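Local coordinates for protein lectin (Lotus tetragonolobus, PDB 2EIG) that probably binds carbohydrate, notably L-fucosyl sugars, as a calcium- and manganese-containing tetrameric legume lectin of the seed, at residues T64-I69 and V82-A87; V117-H122 and E159-I164; I136-N141 and L172-T177. One frame throughout, in Å; residues are numbered along the deposited sequence.

Contact 1: T64-I69 and V82-A87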
loop_
_atom_site.group_PDB
_atom_site.type_symbol
_atom_site.label_atom_id
_atom_site.label_comp_id
_atom_site.label_asym_id
_atom_site.label_seq_id
_atom_site.Cartn_x
_atom_site.Cartn_y
_atom_site.Cartn_z
ATOM N N THR A 64 -11.963 14.055 3.088
ATOM C CA THR A 64 -13.146 14.481 3.752
ATOM C C THR A 64 -12.844 14.576 5.250
ATOM O O THR A 64 -12.026 13.791 5.751
ATOM C CB THR A 64 -14.348 13.545 3.419
ATOM O OG1 THR A 64 -15.517 14.185 3.842
ATOM C CG2 THR A 64 -14.303 12.133 4.078
ATOM N N SER A 65 -13.497 15.520 5.923
ATOM C CA SER A 65 -13.437 15.661 7.388
ATOM C C SER A 65 -14.816 15.845 7.955
ATOM O O SER A 65 -15.676 16.510 7.379
ATOM C CB SER A 65 -12.563 16.860 7.846
ATOM O OG SER A 65 -11.232 16.700 7.404
ATOM N N PHE A 66 -15.047 15.245 9.103
ATOM C CA PHE A 66 -16.316 15.455 9.779
ATOM C C PHE A 66 -16.171 15.290 11.290
ATOM O O PHE A 66 -15.417 14.437 11.752
ATOM C CB PHE A 66 -17.442 14.564 9.222
ATOM C CG PHE A 66 -17.095 13.097 9.136
ATOM C CD1 PHE A 66 -17.386 12.243 10.198
ATOM C CD2 PHE A 66 -16.491 12.572 7.985
ATOM C CE1 PHE A 66 -17.101 10.885 10.125
ATOM C CE2 PHE A 66 -16.193 11.227 7.923
ATOM C CZ PHE A 66 -16.485 10.392 8.965
ATOM N N SER A 67 -16.860 16.157 12.034
ATOM C CA SER A 67 -16.921 16.092 13.480
ATOM C C SER A 67 -18.231 15.459 13.794
ATOM O O SER A 67 -19.243 15.824 13.200
ATOM C CB SER A 67 -16.956 17.501 14.107
ATOM O OG SER A 67 -15.634 17.984 14.092
ATOM N N PHE A 68 -18.222 14.577 14.776
ATOM C CA PHE A 68 -19.429 13.873 15.167
ATOM C C PHE A 68 -19.305 13.444 16.628
ATOM O O PHE A 68 -18.213 13.380 17.184
ATOM C CB PHE A 68 -19.694 12.678 14.248
ATOM C CG PHE A 68 -18.739 11.534 14.459
ATOM C CD1 PHE A 68 -19.087 10.470 15.320
ATOM C CD2 PHE A 68 -17.505 11.519 13.818
ATOM C CE1 PHE A 68 -18.190 9.406 15.551
ATOM C CE2 PHE A 68 -16.560 10.426 14.017
ATOM C CZ PHE A 68 -16.938 9.382 14.898
ATOM N N ILE A 69 -20.434 13.181 17.253
ATOM C CA ILE A 69 -20.409 12.567 18.554
ATOM C C ILE A 69 -21.469 11.434 18.532
ATOM O O ILE A 69 -22.562 11.612 17.991
ATOM C CB ILE A 69 -20.716 13.574 19.678
ATOM C CG1 ILE A 69 -19.527 14.536 19.973
ATOM C CG2 ILE A 69 -21.012 12.848 20.867
ATOM C CD1 ILE A 69 -19.729 15.827 21.053
ATOM N N VAL A 82 -22.222 4.568 12.845
ATOM C CA VAL A 82 -22.410 5.492 11.747
ATOM C C VAL A 82 -21.198 5.286 10.815
ATOM O O VAL A 82 -20.074 5.036 11.263
ATOM C CB VAL A 82 -22.558 6.992 12.238
ATOM C CG1 VAL A 82 -21.391 7.420 13.164
ATOM C CG2 VAL A 82 -22.683 7.992 11.025
ATOM N N VAL A 83 -21.455 5.344 9.517
ATOM C CA VAL A 83 -20.389 5.244 8.536
ATOM C C VAL A 83 -20.341 6.424 7.607
ATOM O O VAL A 83 -21.368 6.983 7.316
ATOM C CB VAL A 83 -20.483 3.910 7.750
ATOM C CG1 VAL A 83 -20.860 2.780 8.748
ATOM C CG2 VAL A 83 -21.468 4.001 6.561
ATOM N N PHE A 84 -19.136 6.793 7.181
ATOM C CA PHE A 84 -18.937 7.515 5.966
ATOM C C PHE A 84 -18.777 6.504 4.809
ATOM O O PHE A 84 -18.004 5.546 4.906
ATOM C CB PHE A 84 -17.689 8.423 6.010
ATOM C CG PHE A 84 -17.419 9.096 4.680
ATOM C CD1 PHE A 84 -18.152 10.235 4.298
ATOM C CD2 PHE A 84 -16.525 8.546 3.776
ATOM C CE1 PHE A 84 -17.941 10.826 3.071
ATOM C CE2 PHE A 84 -16.295 9.123 2.553
ATOM C CZ PHE A 84 -16.988 10.284 2.189
ATOM N N PHE A 85 -19.510 6.717 3.738
ATOM C CA PHE A 85 -19.537 5.787 2.630
ATOM C C PHE A 85 -19.713 6.419 1.234
ATOM O O PHE A 85 -20.320 7.500 1.067
ATOM C CB PHE A 85 -20.543 4.616 2.843
ATOM C CG PHE A 85 -22.014 4.933 2.536
ATOM C CD1 PHE A 85 -22.668 4.249 1.539
ATOM C CD2 PHE A 85 -22.761 5.822 3.326
ATOM C CE1 PHE A 85 -24.045 4.448 1.267
ATOM C CE2 PHE A 85 -24.147 6.064 3.044
ATOM C CZ PHE A 85 -24.789 5.359 2.037
ATOM N N LEU A 86 -19.090 5.743 0.275
ATOM C CA LEU A 86 -19.311 5.885 -1.143
ATOM C C LEU A 86 -20.102 4.691 -1.627
ATOM O O LEU A 86 -19.798 3.503 -1.273
ATOM C CB LEU A 86 -17.981 5.876 -1.904
ATOM C CG LEU A 86 -17.146 7.156 -1.855
ATOM C CD1 LEU A 86 -16.721 7.441 -0.429
ATOM C CD2 LEU A 86 -15.893 6.943 -2.718
ATOM N N ALA A 87 -21.098 4.987 -2.436
ATOM C CA ALA A 87 -21.958 3.962 -3.038
ATOM C C ALA A 87 -22.411 4.441 -4.433
ATOM O O ALA A 87 -22.474 5.656 -4.667
ATOM C CB ALA A 87 -23.120 3.679 -2.170
#
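Thr-64 and Phe-84 approach from opposite directions, and the threonine methyl comes down on the phenyl ring: CG2 stands 3.9 Å from the centroid of the Phe-84 ring, 14° off its normal, a CH-pi contact. The branch is turned for this task. CG2 sits between the backbone N and the carbonyl carbon, while OG1 (chi1 -167°) is swung off to hydrogen-bond with Ser-222 O and Trp-221 NE1. Threonine therefore suits the spot twice over, offering a methyl to the interior and a hydroxyl whose polarity is met although it is buried.

Phe-66 runs slantwise past the same residue. Two atoms of its ring, CE2 and CZ, each lie 3.7 Å from CB of Phe-84, which they meet obliquely, and the rings do not stack. Further along, Phe-68 CD1 reaches Val-82 CG1 at 4.4 Å, a looser touch in which a branched aliphatic residue fills the width beside a broad ring. Large aromatic residues fit here because the strand axes stay 10.4 Å apart, a distance between sheets rather than within one.

The two strands run at 154° to each other in opposite layers of the legume lectin beta-sandwich. Strand 61-72 lies between 159-166 and 214-226 in the back sheet; strand 81-88 lies between 199-208 and 115-120 in the front sheet, from which Phe-204 meets Phe-66 edge-to-face.

Contact 2: V117-H122 and E159-I164. With MN (manganese (II) ion), chain F; CA (calcium ion), chain G.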
loop_
_atom_site.group_PDB
_atom_site.type_symbol
_atom_site.label_atom_id
_atom_site.label_comp_id
_atom_site.label_asym_id
_atom_site.label_seq_id
_atom_site.Cartn_x
_atom_site.Cartn_y
_atom_site.Cartn_z
ATOM N N VAL A 117 -16.106 3.845 5.716
ATOM C CA VAL A 117 -15.411 3.951 6.965
ATOM C C VAL A 117 -16.489 3.956 8.075
ATOM O O VAL A 117 -17.298 4.891 8.206
ATOM C CB VAL A 117 -14.523 5.223 7.035
ATOM C CG1 VAL A 117 -13.794 5.304 8.415
ATOM C CG2 VAL A 117 -13.498 5.275 5.819
ATOM N N GLU A 118 -16.483 2.895 8.864
ATOM C CA GLU A 118 -17.512 2.670 9.856
ATOM C C GLU A 118 -16.983 2.976 11.229
ATOM O O GLU A 118 -15.818 2.772 11.552
ATOM C CB GLU A 118 -18.065 1.223 9.827
ATOM C CG GLU A 118 -16.984 0.213 10.213
ATOM C CD GLU A 118 -17.514 -1.188 10.428
ATOM O OE1 GLU A 118 -18.275 -1.710 9.611
ATOM O OE2 GLU A 118 -17.119 -1.766 11.432
ATOM N N PHE A 119 -17.889 3.432 12.059
ATOM C CA PHE A 119 -17.592 3.742 13.430
ATOM C C PHE A 119 -18.660 2.855 14.042
ATOM O O PHE A 119 -19.828 3.193 14.112
ATOM C CB PHE A 119 -17.819 5.230 13.714
ATOM C CG PHE A 119 -16.843 6.143 13.017
ATOM C CD1 PHE A 119 -17.125 6.660 11.755
ATOM C CD2 PHE A 119 -15.610 6.458 13.614
ATOM C CE1 PHE A 119 -16.230 7.506 11.098
ATOM C CE2 PHE A 119 -14.715 7.306 12.971
ATOM C CZ PHE A 119 -15.014 7.837 11.707
ATOM N N ASP A 120 -18.240 1.692 14.471
ATOM C CA ASP A 120 -19.132 0.628 14.798
ATOM C C ASP A 120 -19.086 0.500 16.322
ATOM O O ASP A 120 -18.030 0.263 16.899
ATOM C CB ASP A 120 -18.614 -0.650 14.105
ATOM C CG ASP A 120 -19.524 -1.842 14.269
ATOM O OD1 ASP A 120 -19.441 -2.777 13.456
ATOM O OD2 ASP A 120 -20.320 -1.911 15.217
ATOM N N SER A 121 -20.246 0.658 16.956
ATOM C CA SER A 121 -20.331 0.739 18.422
ATOM C C SER A 121 -20.730 -0.600 19.040
ATOM O O SER A 121 -20.956 -0.681 20.215
ATOM C CB SER A 121 -21.380 1.780 18.789
ATOM O OG SER A 121 -22.610 1.519 18.136
ATOM N N HIS A 122 -20.953 -1.619 18.218
ATOM C CA HIS A 122 -21.514 -2.881 18.704
ATOM C C HIS A 122 -20.892 -4.106 18.019
ATOM O O HIS A 122 -21.004 -4.230 16.801
ATOM C CB HIS A 122 -23.023 -2.910 18.454
ATOM C CG HIS A 122 -23.669 -4.205 18.838
ATOM N ND1 HIS A 122 -23.967 -4.525 20.142
ATOM C CD2 HIS A 122 -24.096 -5.252 18.089
ATOM C CE1 HIS A 122 -24.532 -5.719 20.182
ATOM N NE2 HIS A 122 -24.599 -6.188 18.952
ATOM N N GLU A 159 -15.602 13.466 18.239
ATOM C CA GLU A 159 -14.612 12.784 17.417
ATOM C C GLU A 159 -14.437 13.591 16.152
ATOM O O GLU A 159 -15.389 14.104 15.602
ATOM C CB GLU A 159 -15.130 11.403 17.070
ATOM C CG GLU A 159 -15.418 10.505 18.302
ATOM C CD GLU A 159 -14.118 9.978 18.863
ATOM O OE1 GLU A 159 -14.128 9.231 19.863
ATOM O OE2 GLU A 159 -13.076 10.309 18.250
ATOM N N LYS A 160 -13.203 13.703 15.687
ATOM C CA LYS A 160 -12.915 14.472 14.485
ATOM C C LYS A 160 -12.197 13.509 13.535
ATOM O O LYS A 160 -11.051 13.131 13.777
ATOM C CB LYS A 160 -12.061 15.687 14.848
ATOM C CG LYS A 160 -12.773 16.715 15.774
ATOM C CD LYS A 160 -11.891 17.980 16.102
ATOM C CE LYS A 160 -10.592 17.594 16.777
ATOM N NZ LYS A 160 -9.453 17.480 15.799
ATOM N N ALA A 161 -12.910 13.089 12.498
ATOM C CA ALA A 161 -12.452 12.104 11.512
ATOM C C ALA A 161 -11.951 12.860 10.312
ATOM O O ALA A 161 -12.580 13.823 9.901
ATOM C CB ALA A 161 -13.618 11.199 11.091
ATOM N N THR A 162 -10.839 12.405 9.770
ATOM C CA THR A 162 -10.332 12.786 8.469
ATOM C C THR A 162 -10.060 11.525 7.632
ATOM O O THR A 162 -9.426 10.554 8.072
ATOM C CB THR A 162 -9.033 13.612 8.629
ATOM O OG1 THR A 162 -9.293 14.721 9.464
ATOM C CG2 THR A 162 -8.458 14.052 7.285
ATOM N N ILE A 163 -10.544 11.544 6.407
ATOM C CA ILE A 163 -10.353 10.427 5.494
ATOM C C ILE A 163 -9.715 10.963 4.234
ATOM O O ILE A 163 -10.158 11.968 3.649
ATOM C CB ILE A 163 -11.700 9.749 5.192
ATOM C CG1 ILE A 163 -12.334 9.171 6.493
ATOM C CG2 ILE A 163 -11.550 8.664 4.092
ATOM C CD1 ILE A 163 -13.801 8.816 6.321
ATOM N N ILE A 164 -8.629 10.347 3.824
ATOM C CA ILE A 164 -7.971 10.841 2.614
ATOM C C ILE A 164 -7.992 9.644 1.703
ATOM O O ILE A 164 -7.655 8.563 2.140
ATOM C CB ILE A 164 -6.504 11.305 2.834
ATOM C CG1 ILE A 164 -6.441 12.576 3.685
ATOM C CG2 ILE A 164 -5.801 11.582 1.475
ATOM C CD1 ILE A 164 -5.000 12.986 4.096
HETATM MN MN MN F . -17.762 -3.662 12.313
HETATM CA CA CA G . -21.292 -4.045 14.444
HETATM O O HOH W 1 -19.056 -3.996 10.596
HETATM O O HOH W 2 -15.999 -4.563 11.281
HETATM O O HOH W 3 -21.613 -4.231 12.186
HETATM O O HOH W 4 -23.153 -2.626 14.602
#
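Ile-163 and Val-117 reach toward each other tip to tip across the sandwich. From CB of Ile-163 the chain divides: CG2 turns to Leu-172 on the neighbouring strand, while CG1, set anti to the carbonyl carbon (chi1 -62°), heads for the opposite sheet and comes within 4.1 Å of Val-117 CG2. Beyond it the terminal CD1 settles against the valine branch point, 3.6 Å from Val-117 CG2 and 3.7 Å from Val-117 CB. A long branched residue thus spans the gap to a short one. Next along, the sizes are exchanged: Phe-119 stretches across until its CZ lies 3.7 Å from CB of Ala-161, whose small methyl suits a place filled by a ring.

Glu-118 and Asp-120, the alternate residues of strand 115-120, serve its other side. Glu-118 OE2 binds manganese at 2.2 Å, and its OE1 accepts a bond from a manganese-bound water. Asp-120 OD1 bridges manganese and calcium, and OD2 joins it on calcium while receiving the backbone N of His-122 at 3.1 Å in an Asx turn. That turn presents His-122 O to calcium, 2.4 Å away. Asp-127 binds both ions, Asn-124 completes the calcium site and His-135 the manganese site.

One strand therefore combines an oily face with an ionic one: hydrocarbon packing holds it against the back sheet, and the cations probably offset the carboxylate charge and, as in other legume lectins, help shape the sugar-binding loops.

Contact 3: I136-N141 and L172-T177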
loop_
_atom_site.group_PDB
_atom_site.type_symbol
_atom_site.label_atom_id
_atom_site.label_comp_id
_atom_site.label_asym_id
_atom_site.label_seq_id
_atom_site.Cartn_x
_atom_site.Cartn_y
_atom_site.Cartn_z
ATOM N N ILE A 136 -13.175 1.173 14.601
ATOM C CA ILE A 136 -13.251 1.982 13.412
ATOM C C ILE A 136 -12.795 1.009 12.320
ATOM O O ILE A 136 -11.725 0.407 12.462
ATOM C CB ILE A 136 -12.359 3.256 13.522
ATOM C CG1 ILE A 136 -12.912 4.225 14.580
ATOM C CG2 ILE A 136 -12.283 4.010 12.149
ATOM C CD1 ILE A 136 -11.762 4.911 15.471
ATOM N N GLY A 137 -13.605 0.824 11.284
ATOM C CA GLY A 137 -13.238 -0.091 10.213
ATOM C C GLY A 137 -13.296 0.488 8.819
ATOM O O GLY A 137 -14.060 1.414 8.567
ATOM N N ILE A 138 -12.472 -0.070 7.914
ATOM C CA ILE A 138 -12.642 0.162 6.466
ATOM C C ILE A 138 -13.291 -1.020 5.781
ATOM O O ILE A 138 -12.789 -2.149 5.863
ATOM C CB ILE A 138 -11.356 0.584 5.797
ATOM C CG1 ILE A 138 -10.946 1.947 6.404
ATOM C CG2 ILE A 138 -11.592 0.697 4.287
ATOM C CD1 ILE A 138 -9.534 2.354 6.118
ATOM N N ASP A 139 -14.474 -0.767 5.194
ATOM C CA ASP A 139 -15.335 -1.757 4.597
ATOM C C ASP A 139 -15.383 -1.575 3.078
ATOM O O ASP A 139 -15.663 -0.465 2.564
ATOM C CB ASP A 139 -16.779 -1.599 5.082
ATOM C CG ASP A 139 -16.903 -1.629 6.568
ATOM O OD1 ASP A 139 -17.986 -1.246 7.002
ATOM O OD2 ASP A 139 -15.933 -2.021 7.277
ATOM N N VAL A 140 -15.166 -2.672 2.366
ATOM C CA VAL A 140 -15.385 -2.668 0.923
ATOM C C VAL A 140 -16.268 -3.852 0.555
ATOM O O VAL A 140 -15.856 -5.000 0.709
ATOM C CB VAL A 140 -14.078 -2.691 0.136
ATOM C CG1 VAL A 140 -14.364 -2.584 -1.398
ATOM C CG2 VAL A 140 -13.172 -1.615 0.632
ATOM N N ASN A 141 -17.495 -3.547 0.135
ATOM C CA ASN A 141 -18.465 -4.520 -0.349
ATOM C C ASN A 141 -18.944 -5.471 0.744
ATOM O O ASN A 141 -19.824 -6.274 0.524
ATOM C CB ASN A 141 -17.871 -5.371 -1.520
ATOM C CG ASN A 141 -17.474 -4.540 -2.698
ATOM O OD1 ASN A 141 -16.782 -5.014 -3.634
ATOM N ND2 ASN A 141 -17.898 -3.285 -2.691
ATOM N N LEU A 172 -6.966 4.516 0.821
ATOM C CA LEU A 172 -7.898 5.226 1.691
ATOM C C LEU A 172 -7.355 5.196 3.124
ATOM O O LEU A 172 -7.130 4.129 3.667
ATOM C CB LEU A 172 -9.273 4.559 1.609
ATOM C CG LEU A 172 -10.427 5.176 2.424
ATOM C CD1 LEU A 172 -10.923 6.377 1.693
ATOM C CD2 LEU A 172 -11.555 4.178 2.612
ATOM N N THR A 173 -7.172 6.362 3.740
ATOM C CA THR A 173 -6.624 6.420 5.090
ATOM C C THR A 173 -7.531 7.240 5.972
ATOM O O THR A 173 -8.000 8.320 5.606
ATOM C CB THR A 173 -5.210 7.006 5.090
ATOM O OG1 THR A 173 -4.415 6.218 4.221
ATOM C CG2 THR A 173 -4.563 6.929 6.483
ATOM N N VAL A 174 -7.751 6.725 7.165
ATOM C CA VAL A 174 -8.552 7.417 8.121
ATOM C C VAL A 174 -7.706 7.845 9.314
ATOM O O VAL A 174 -6.914 7.062 9.823
ATOM C CB VAL A 174 -9.711 6.520 8.622
ATOM C CG1 VAL A 174 -10.675 7.340 9.461
ATOM C CG2 VAL A 174 -10.376 5.792 7.420
ATOM N N VAL A 175 -7.913 9.071 9.757
ATOM C CA VAL A 175 -7.545 9.437 11.110
ATOM C C VAL A 175 -8.771 9.887 11.917
ATOM O O VAL A 175 -9.654 10.567 11.360
ATOM C CB VAL A 175 -6.409 10.481 11.107
ATOM C CG1 VAL A 175 -6.749 11.650 10.265
ATOM C CG2 VAL A 175 -6.161 10.970 12.475
ATOM N N MET A 176 -8.874 9.478 13.197
ATOM C CA MET A 176 -9.868 10.071 14.134
ATOM C C MET A 176 -9.150 10.550 15.343
ATOM O O MET A 176 -8.547 9.741 16.062
ATOM C CB MET A 176 -10.844 9.073 14.764
ATOM C CG MET A 176 -12.013 8.796 14.070
ATOM S SD MET A 176 -11.370 7.841 12.709
ATOM C CE MET A 176 -10.377 6.533 13.463
ATOM N N THR A 177 -9.236 11.849 15.559
ATOM C CA THR A 177 -8.636 12.524 16.674
ATOM C C THR A 177 -9.761 12.550 17.713
ATOM O O THR A 177 -10.901 13.019 17.469
ATOM C CB THR A 177 -8.179 13.924 16.246
ATOM O OG1 THR A 177 -7.207 13.784 15.190
ATOM C CG2 THR A 177 -7.563 14.762 17.452
#
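Where Ile-138 meets Leu-172 and Val-174, neither segment brings a ring, and the flat groups of the contact are peptides: CD1 of Ile-138 comes to 3.9 Å from the carbonyl O of Leu-172. The aromatic group close by is Phe-119, on the neighbouring strand 115-120, which is touched by Ile-136 from one sheet and Met-176 from the other.

Ile-138 uses both of its branches. CG2 crosses slantwise to CD2 of Leu-172, 3.9 Å away, whereas CG1, anti to the carbonyl carbon (chi1 -64°), carries CD1 alongside Val-174 CG2 at 3.8 Å as the two side chains slide past each other. The forked shape of isoleucine thus covers two residues that stand on the same face of the opposing strand.

This is the interior of the legume lectin beta-sandwich. Strand 135-140 belongs to the curved front sheet and strand 171-178 to the back sheet, their local axes 8.9 Å apart and inclined at 158°, so that aliphatic side chains of ordinary length can bridge the layers.

Ile-136 and Met-176 approach tip to tip. The bend of the methionine chain at chi2 (71°) turns SD back toward the isoleucine, 4.0 Å from Ile-136 CG2; the methyl CE is modelled too near Ile-136 CD1, and its exact position is doubtful.

On the outer side of the back sheet, Thr-173 and Val-175 look away from Ile-136 and Ile-138. Thr-173 OG1 hydrogen-bonds Ser-187 OG and makes a weak bond to Thr-173 of a second subunit, while Val-175 packs on Ile-63 of that subunit, a mixture of hydroxyl and hydrocarbon suited to an interface between sheets.

In the fold
The three contacts follow one another across the same sandwich, contact 2 lying in the middle with its centre 6 Å from each of the others. Backbone pairing joins them within each layer: Phe-84 O and Val-117 N, 2.7 Å apart, probably hydrogen-bond between contacts 1 and 2, as do Thr-162 N and Val-175 O, also at 2.7 Å, between contacts 2 and 3. Glu-118 of the manganese site has OE1 2.7 Å from Asp-139 OD1 of contact 3, so a proton may be shared there. Contact 2 holds metal ligands; the side chain of Ile-136 is about 9 Å from manganese, and that of Thr-64 about 9 Å from the N-acetylglucosamine at Asn-4, probably an N-linked glycan rather than a recognised ligand.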